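Local structure of UDP-glucose 6-dehydrogenase (Pyrobaculum islandicum, 3VTF) at residues G340-P345 with V371-A376. The protein probably catalyses the two-step, NAD+-dependent oxidation of UDP-glucose to UDP-glucuronate. Residues are numbered along the deposited sequence; the frame is centred on the assembly and turned at random.
With UPG (uridine-5'-diphosphate-glucose), chain B.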
loop_
_atom_site.group_PDB
_atom_site.type_symbol
_atom_site.label_atom_id
_atom_site.label_comp_id
_atom_site.label_asym_id
_atom_site.label_seq_id
_atom_site.Cartn_x
_atom_site.Cartn_y
_atom_site.Cartn_z
ATOM N N GLY A 340 2.170 18.165 21.542
ATOM C CA GLY A 340 1.670 16.802 21.317
ATOM C C GLY A 340 2.721 15.781 21.819
ATOM O O GLY A 340 3.859 15.815 21.381
ATOM N N LEU A 341 2.336 14.929 22.783
ATOM C CA LEU A 341 3.219 13.942 23.314
ATOM C C LEU A 341 2.559 12.567 23.186
ATOM O O LEU A 341 3.265 11.573 23.152
ATOM C CB LEU A 341 3.481 14.227 24.793
ATOM C CG LEU A 341 4.236 15.521 25.055
ATOM C CD1 LEU A 341 4.260 15.872 26.539
ATOM C CD2 LEU A 341 5.662 15.495 24.497
ATOM N N ALA A 342 1.220 12.488 23.256
ATOM C CA ALA A 342 0.529 11.208 23.003
ATOM C C ALA A 342 0.926 10.701 21.610
ATOM O O ALA A 342 1.159 11.503 20.711
ATOM C CB ALA A 342 -0.979 11.374 23.053
ATOM N N PHE A 343 0.948 9.392 21.389
ATOM C CA PHE A 343 1.461 8.851 20.116
ATOM C C PHE A 343 0.484 9.066 18.966
ATOM O O PHE A 343 0.860 9.025 17.790
ATOM C CB PHE A 343 1.799 7.344 20.261
ATOM C CG PHE A 343 0.649 6.392 20.029
ATOM C CD1 PHE A 343 0.458 5.819 18.808
ATOM C CD2 PHE A 343 -0.136 5.990 21.073
ATOM C CE1 PHE A 343 -0.524 4.865 18.590
ATOM C CE2 PHE A 343 -1.140 5.054 20.886
ATOM C CZ PHE A 343 -1.341 4.480 19.652
ATOM N N LYS A 344 -0.764 9.329 19.324
ATOM C CA LYS A 344 -1.744 9.863 18.391
ATOM C C LYS A 344 -2.834 10.588 19.194
ATOM O O LYS A 344 -2.813 10.524 20.450
ATOM C CB LYS A 344 -2.387 8.769 17.593
ATOM C CG LYS A 344 -3.070 7.720 18.480
ATOM C CD LYS A 344 -3.755 6.794 17.532
ATOM C CE LYS A 344 -4.841 6.067 18.275
ATOM N NZ LYS A 344 -5.367 5.054 17.325
ATOM N N PRO A 345 -3.769 11.311 18.495
ATOM C CA PRO A 345 -4.787 12.056 19.231
ATOM C C PRO A 345 -5.757 11.151 20.011
ATOM O O PRO A 345 -6.026 10.005 19.629
ATOM C CB PRO A 345 -5.585 12.780 18.110
ATOM C CG PRO A 345 -4.591 12.924 16.972
ATOM C CD PRO A 345 -3.888 11.573 17.024
ATOM N N VAL A 371 6.817 21.482 26.631
ATOM C CA VAL A 371 5.903 20.533 26.015
ATOM C C VAL A 371 4.467 20.743 26.469
ATOM O O VAL A 371 4.230 21.260 27.539
ATOM C CB VAL A 371 6.311 19.072 26.309
ATOM C CG1 VAL A 371 7.747 18.826 25.906
ATOM C CG2 VAL A 371 6.081 18.730 27.765
ATOM N N HIS A 372 3.520 20.350 25.637
ATOM C CA HIS A 372 2.130 20.276 26.015
ATOM C C HIS A 372 1.455 19.080 25.411
ATOM O O HIS A 372 1.816 18.650 24.326
ATOM C CB HIS A 372 1.373 21.527 25.586
ATOM C CG HIS A 372 -0.120 21.414 25.752
ATOM N ND1 HIS A 372 -0.916 20.992 24.779
ATOM C CD2 HIS A 372 -0.935 21.672 26.836
ATOM C CE1 HIS A 372 -2.176 20.986 25.205
ATOM N NE2 HIS A 372 -2.186 21.400 26.464
ATOM N N ASP A 373 0.466 18.532 26.102
ATOM C CA ASP A 373 -0.478 17.598 25.501
ATOM C C ASP A 373 -1.793 17.726 26.228
ATOM O O ASP A 373 -1.796 17.912 27.416
ATOM C CB ASP A 373 0.035 16.158 25.593
ATOM C CG ASP A 373 -0.787 15.191 24.780
ATOM O OD1 ASP A 373 -0.432 14.934 23.628
ATOM O OD2 ASP A 373 -1.798 14.704 25.282
ATOM N N PRO A 374 -2.925 17.602 25.560
ATOM C CA PRO A 374 -4.141 17.714 26.377
ATOM C C PRO A 374 -4.353 16.560 27.370
ATOM O O PRO A 374 -5.111 16.749 28.330
ATOM C CB PRO A 374 -5.273 17.666 25.327
ATOM C CG PRO A 374 -4.590 18.201 24.038
ATOM C CD PRO A 374 -3.236 17.475 24.127
ATOM N N MET A 375 -3.793 15.359 27.126
ATOM C CA MET A 375 -3.987 14.246 28.063
ATOM C C MET A 375 -2.713 13.586 28.578
ATOM O O MET A 375 -2.689 13.073 29.677
ATOM C CB MET A 375 -4.869 13.183 27.470
ATOM C CG MET A 375 -6.264 13.665 27.163
ATOM S SD MET A 375 -7.149 12.271 26.469
ATOM C CE MET A 375 -7.430 11.331 28.004
ATOM N N ALA A 376 -1.635 13.574 27.809
ATOM C CA ALA A 376 -0.574 12.588 28.100
ATOM C C ALA A 376 0.546 13.133 28.964
ATOM O O ALA A 376 1.613 12.539 29.032
ATOM C CB ALA A 376 -0.010 12.046 26.739
HETATM N N1 UPG B . -0.099 7.496 11.687
HETATM C C2 UPG B . 0.577 8.304 10.726
HETATM N N3 UPG B . -0.018 8.552 9.557
HETATM C C4 UPG B . -1.240 7.968 9.262
HETATM C C5 UPG B . -1.944 7.124 10.189
HETATM C C6 UPG B . -1.286 6.878 11.411
HETATM O O2 UPG B . 1.716 8.817 10.965
HETATM O O4 UPG B . -1.746 8.190 8.111
HETATM C C1C UPG B . 0.654 7.257 12.941
HETATM C C2C UPG B . -0.203 7.629 14.135
HETATM O O2C UPG B . -0.039 8.993 14.515
HETATM C C3C UPG B . 0.338 6.683 15.230
HETATM C C4C UPG B . 0.756 5.426 14.465
HETATM O O4C UPG B . 0.766 5.821 13.075
HETATM O O3C UPG B . 1.575 7.229 15.760
HETATM C C5C UPG B . -0.232 4.246 14.629
HETATM O O5C UPG B . -1.559 4.776 14.528
HETATM P PA UPG B . -2.878 3.739 14.694
HETATM O O1A UPG B . -2.883 2.674 13.549
HETATM O O2A UPG B . -4.119 4.601 15.038
HETATM O O3A UPG B . -2.542 3.168 16.162
HETATM P PB UPG B . -2.687 1.673 16.823
HETATM O O1B UPG B . -3.664 1.784 17.966
HETATM O O2B UPG B . -1.181 1.515 17.150
HETATM O O3B UPG B . -3.339 0.635 15.803
HETATM C "C1'" UPG B . -2.502 -0.283 15.035
HETATM C "C2'" UPG B . -3.342 -0.779 13.877
HETATM C "C3'" UPG B . -4.429 -1.723 14.444
HETATM C "C4'" UPG B . -3.710 -2.851 15.222
HETATM C "C5'" UPG B . -2.985 -2.194 16.463
HETATM C "C6'" UPG B . -2.158 -3.142 17.359
HETATM O "O2'" UPG B . -3.944 0.505 13.449
HETATM O "O3'" UPG B . -5.147 -2.237 13.340
HETATM O "O4'" UPG B . -4.737 -3.722 15.743
HETATM O "O5'" UPG B . -1.983 -1.351 15.826
HETATM O "O6'" UPG B . -1.659 -4.250 16.570
#
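The carboxylate of D373 grips two successive backbone amides of 340-345 through one oxygen: L341 N reaches OD1 at 2.9 Å on the anti side, and A342 N reaches the same OD1 at 3.0 Å from well above the carboxylate plane, both bonds nearly straight and on the same face. The indole NE1 of W410 hydrogen-bonds this oxygen too. With CG anti to the backbone N (chi1 -170°), the short side chain extends across to the amides. Its OD2 turns back on its own chain, taking M375 N in an Asx turn and A376 N in an Asx motif. Replacing D373 by alanine removes both oxygens, which would probably leave four amides and the W410 indole without their acceptor. G340 N donates to H372 O at 2.8 Å; its backbone angles would jam any CB against the preceding carbonyl. L341 CD1 lies 3.6 Å from V371 CG2, while the small A342 and A376 let their CB atoms approach to 3.9 Å. Further along, F343 O accepts from the ribose O3C of UDP-glucose and K344 NZ binds its phosphate oxygen O2A. The contact lies at the C-terminal ends of adjacent parallel strands 335-339 and 368-372, a beta-alpha-beta crossover through helix 354-364 in the UDP-binding domain, with helix 377-384 packing on L341 and V371.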